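Local coordinates for protein ATP12 ATPase (PDB 2R31) that probably acts as a chaperone in the assembly of the F1 part of ATP synthase, at residues A[122-135]-A[179-191]. Numbering follows the deposited sequence.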
# COMPACT_ATOMS: atom_id res chain seq x y z
N PRO A 122 -11.17 -1.07 18.03
CA PRO A 122 -10.95 -2.49 17.70
C PRO A 122 -9.63 -2.74 17.03
O PRO A 122 -9.05 -3.82 17.18
CB PRO A 122 -12.13 -2.82 16.80
CG PRO A 122 -13.22 -1.88 17.26
CD PRO A 122 -12.49 -0.61 17.52
N LEU A 123 -9.13 -1.80 16.22
CA LEU A 123 -7.87 -1.95 15.54
C LEU A 123 -6.68 -1.77 16.46
O LEU A 123 -5.69 -2.49 16.35
CB LEU A 123 -7.81 -1.03 14.29
CG LEU A 123 -8.50 -1.87 13.14
CD1 LEU A 123 -9.94 -1.86 13.20
CD2 LEU A 123 -7.44 -2.35 12.29
N ILE A 124 -6.78 -0.81 17.38
CA ILE A 124 -5.80 -0.70 18.45
C ILE A 124 -5.75 -2.02 19.23
O ILE A 124 -4.65 -2.51 19.56
CB ILE A 124 -6.10 0.51 19.36
CG1 ILE A 124 -6.01 1.88 18.61
CG2 ILE A 124 -5.27 0.55 20.65
CD1 ILE A 124 -4.62 2.23 18.13
N ASP A 125 -6.89 -2.58 19.57
CA ASP A 125 -6.94 -3.80 20.36
C ASP A 125 -6.36 -4.97 19.58
O ASP A 125 -5.64 -5.80 20.13
CB ASP A 125 -8.36 -4.14 20.81
CG ASP A 125 -9.02 -3.16 21.77
OD1 ASP A 125 -8.30 -2.31 22.34
OD2 ASP A 125 -10.25 -3.26 21.95
N TRP A 126 -6.64 -5.04 18.29
CA TRP A 126 -6.06 -6.07 17.42
C TRP A 126 -4.54 -5.99 17.46
O TRP A 126 -3.84 -6.99 17.64
CB TRP A 126 -6.58 -5.93 15.98
CG TRP A 126 -5.79 -6.78 15.05
CD1 TRP A 126 -5.93 -8.14 14.89
CD2 TRP A 126 -4.74 -6.36 14.19
NE1 TRP A 126 -5.00 -8.58 13.99
CE2 TRP A 126 -4.27 -7.52 13.52
CE3 TRP A 126 -4.14 -5.12 13.88
CZ2 TRP A 126 -3.24 -7.51 12.59
CZ3 TRP A 126 -3.12 -5.10 12.96
CH2 TRP A 126 -2.68 -6.27 12.34
N ALA A 127 -3.96 -4.82 17.26
CA ALA A 127 -2.52 -4.68 17.26
C ALA A 127 -1.95 -5.02 18.63
O ALA A 127 -0.88 -5.63 18.73
CB ALA A 127 -2.09 -3.30 16.77
N ALA A 128 -2.64 -4.67 19.70
CA ALA A 128 -2.23 -5.00 21.05
C ALA A 128 -2.16 -6.50 21.25
O ALA A 128 -1.20 -7.00 21.88
CB ALA A 128 -3.16 -4.38 22.07
N THR A 129 -3.06 -7.30 20.72
CA THR A 129 -3.10 -8.72 20.99
C THR A 129 -2.40 -9.54 19.95
O THR A 129 -1.65 -10.46 20.26
CB THR A 129 -4.55 -9.26 21.13
OG1 THR A 129 -5.30 -8.95 19.94
CG2 THR A 129 -5.23 -8.66 22.33
N GLU A 130 -2.62 -9.29 18.68
CA GLU A 130 -1.98 -10.03 17.61
C GLU A 130 -0.51 -9.72 17.48
O GLU A 130 0.36 -10.62 17.31
CB GLU A 130 -2.69 -9.83 16.25
CG GLU A 130 -1.92 -10.63 15.21
CD GLU A 130 -2.56 -10.89 13.87
OE1 GLU A 130 -3.79 -11.12 13.84
OE2 GLU A 130 -1.93 -10.90 12.77
N LEU A 131 -0.16 -8.44 17.52
CA LEU A 131 1.19 -7.96 17.34
C LEU A 131 1.90 -7.65 18.62
O LEU A 131 3.10 -7.28 18.59
CB LEU A 131 1.23 -6.73 16.43
CG LEU A 131 0.53 -6.85 15.07
CD1 LEU A 131 0.63 -5.54 14.34
CD2 LEU A 131 1.10 -8.02 14.32
N ARG A 132 1.24 -7.77 19.77
CA ARG A 132 1.81 -7.42 21.07
C ARG A 132 2.32 -5.98 21.01
O ARG A 132 3.36 -5.62 21.56
CB ARG A 132 2.86 -8.44 21.54
CG ARG A 132 2.44 -9.91 21.47
CD ARG A 132 1.15 -10.16 22.17
NE ARG A 132 1.12 -11.45 22.91
CZ ARG A 132 -0.06 -12.03 23.15
NH1 ARG A 132 -1.15 -11.39 22.72
NH2 ARG A 132 -0.13 -13.17 23.81
N ALA A 133 1.57 -5.10 20.33
CA ALA A 133 1.95 -3.72 20.08
C ALA A 133 0.85 -2.76 20.46
O ALA A 133 0.19 -2.15 19.62
CB ALA A 133 2.36 -3.55 18.64
N PRO A 134 0.60 -2.61 21.77
CA PRO A 134 -0.45 -1.69 22.27
C PRO A 134 -0.04 -0.26 22.10
O PRO A 134 0.88 0.29 22.79
CB PRO A 134 -0.60 -2.09 23.77
CG PRO A 134 0.74 -2.62 24.14
CD PRO A 134 1.18 -3.37 22.90
N LEU A 135 -0.75 0.47 21.24
CA LEU A 135 -0.48 1.90 21.09
C LEU A 135 -1.27 2.69 22.13
O LEU A 135 -2.38 2.35 22.48
CB LEU A 135 -0.93 2.43 19.73
CG LEU A 135 -0.12 1.98 18.54
CD1 LEU A 135 -0.65 2.63 17.28
CD2 LEU A 135 1.38 2.36 18.73
N LEU A 179 0.26 3.05 10.31
CA LEU A 179 0.87 1.73 10.25
C LEU A 179 -0.11 0.65 10.65
O LEU A 179 -0.09 -0.43 10.05
CB LEU A 179 2.13 1.70 11.16
CG LEU A 179 2.85 0.36 11.15
CD1 LEU A 179 3.34 -0.04 9.79
CD2 LEU A 179 4.03 0.44 12.13
N ILE A 180 -0.93 0.90 11.68
CA ILE A 180 -1.86 -0.14 12.11
C ILE A 180 -2.83 -0.52 10.99
O ILE A 180 -3.08 -1.72 10.78
CB ILE A 180 -2.58 0.26 13.39
CG1 ILE A 180 -1.59 0.54 14.54
CG2 ILE A 180 -3.61 -0.79 13.79
CD1 ILE A 180 -0.50 -0.54 14.74
N LEU A 181 -3.40 0.46 10.29
CA LEU A 181 -4.30 0.09 9.20
C LEU A 181 -3.59 -0.65 8.10
O LEU A 181 -4.13 -1.60 7.50
CB LEU A 181 -5.01 1.31 8.61
CG LEU A 181 -6.00 2.04 9.55
CD1 LEU A 181 -6.58 3.24 8.82
CD2 LEU A 181 -7.09 1.12 10.04
N GLY A 182 -2.34 -0.27 7.77
CA GLY A 182 -1.63 -1.00 6.74
C GLY A 182 -1.32 -2.45 7.15
O GLY A 182 -1.51 -3.38 6.36
N LEU A 183 -0.82 -2.61 8.38
CA LEU A 183 -0.56 -3.96 8.87
C LEU A 183 -1.85 -4.78 8.95
O LEU A 183 -1.84 -5.98 8.67
CB LEU A 183 0.14 -3.95 10.23
CG LEU A 183 1.57 -3.39 10.21
CD1 LEU A 183 2.10 -3.30 11.62
CD2 LEU A 183 2.48 -4.21 9.34
N ALA A 184 -2.97 -4.16 9.34
CA ALA A 184 -4.22 -4.90 9.43
C ALA A 184 -4.66 -5.41 8.08
O ALA A 184 -5.26 -6.50 8.00
CB ALA A 184 -5.28 -4.03 10.07
N VAL A 185 -4.37 -4.69 7.00
CA VAL A 185 -4.69 -5.18 5.66
C VAL A 185 -3.79 -6.37 5.33
O VAL A 185 -4.25 -7.45 4.94
CB VAL A 185 -4.62 -4.08 4.61
CG1 VAL A 185 -4.78 -4.69 3.21
CG2 VAL A 185 -5.66 -3.02 4.87
N ILE A 186 -2.46 -6.20 5.43
CA ILE A 186 -1.58 -7.28 4.97
C ILE A 186 -1.69 -8.52 5.86
O ILE A 186 -1.42 -9.63 5.40
CB ILE A 186 -0.12 -6.81 4.79
CG1 ILE A 186 0.58 -6.42 6.05
CG2 ILE A 186 -0.05 -5.72 3.71
CD1 ILE A 186 2.10 -6.46 5.97
N ARG A 187 -2.07 -8.34 7.14
CA ARG A 187 -2.23 -9.47 8.08
C ARG A 187 -3.65 -10.02 8.08
O ARG A 187 -3.91 -10.97 8.85
CB ARG A 187 -1.74 -9.09 9.47
CG ARG A 187 -0.28 -8.71 9.54
CD ARG A 187 0.67 -9.62 8.82
NE ARG A 187 2.07 -9.38 9.11
CZ ARG A 187 3.07 -9.89 8.41
NH1 ARG A 187 4.32 -9.68 8.83
NH2 ARG A 187 2.85 -10.58 7.30
N GLY A 188 -4.54 -9.52 7.26
CA GLY A 188 -5.85 -10.12 7.08
C GLY A 188 -6.90 -9.79 8.09
O GLY A 188 -7.96 -10.41 8.06
N ARG A 189 -6.68 -8.78 8.90
CA ARG A 189 -7.67 -8.33 9.88
C ARG A 189 -8.79 -7.50 9.24
O ARG A 189 -9.94 -7.58 9.71
CB ARG A 189 -6.98 -7.61 11.02
CG ARG A 189 -7.90 -6.95 12.05
CD ARG A 189 -8.82 -7.90 12.75
NE ARG A 189 -9.66 -7.24 13.72
CZ ARG A 189 -10.73 -6.49 13.43
NH1 ARG A 189 -11.08 -6.36 12.17
NH2 ARG A 189 -11.42 -5.89 14.42
N ILE A 190 -8.45 -6.69 8.26
CA ILE A 190 -9.41 -5.90 7.48
C ILE A 190 -8.98 -5.93 6.02
O ILE A 190 -7.82 -6.27 5.75
CB ILE A 190 -9.57 -4.45 7.97
CG1 ILE A 190 -8.23 -3.68 7.81
CG2 ILE A 190 -10.13 -4.38 9.36
CD1 ILE A 190 -8.23 -2.26 8.33
N ASP A 191 -9.88 -5.58 5.11
CA ASP A 191 -9.50 -5.38 3.71
C ASP A 191 -9.26 -3.88 3.45
O ASP A 191 -9.47 -3.01 4.30
CB ASP A 191 -10.56 -5.99 2.80
CG ASP A 191 -11.91 -5.35 2.87
OD1 ASP A 191 -12.09 -4.31 3.50
OD2 ASP A 191 -12.84 -5.95 2.24
O HOH W 1 -10.38 -6.18 17.08
O HOH W 2 -5.15 -11.18 11.32
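Ile-180 meets helix 122-130 with both branches: CG2 faces Leu-123 O, while CD1 lies 3.8 Å from Ala-127 CB. With CG1 anti to the carbonyl carbon, its longer arm reaches Leu-135 tip to tip, CG1 to CD1 of that leucine at 3.6 Å. One turn on, Leu-183 CD1 touches Leu-131 CD1, the two side chains crossing at a slant. Ala-184 presents its small CB to two partners: Leu-123 CD2 at 3.5 Å and the six-membered ring of Trp-126, an off-centre CH-pi contact. Helices 122-130 and 179-186, which pack against each other in this largely helical part of the chain, cross at 68° with axes 10.1 Å apart. Arg-187 sets CB at the edge of the indole, near its plane, and turns its guanidinium away to a salt bridge with Glu-157. In one of two conformers of Glu-130, water 2 donates to Arg-187 O and Glu-130 OE1, and OE1 also accepts from Trp-126 NE1 at 2.8 Å, from above the carboxylate plane and with an N-H...O angle of 146°, which ties down the indole's polar edge. A Schellman motif at Gly-188, with Arg-189 N bonded back to Ala-184 O, ends helix 179-186. Arg-189 lays its aliphatic chain over the indole face that Ala-184 also meets, CG 3.6 Å from the five-membered ring centroid and 8° off its normal; Glu-130 CB covers the opposite face. An alanine at Trp-126 would probably open a gap between Glu-130 on one side and Ala-184 with the Arg-189 chain on the other, and cost that Glu-130 conformer its indole donor. Further out, Arg-189 NH2 donates to water 1 at 2.9 Å, which in turn donates to Pro-122 O. Ile-190 CD1 closes against Leu-123 CD2, a leucine that also touches Leu-198 of helix 192-199.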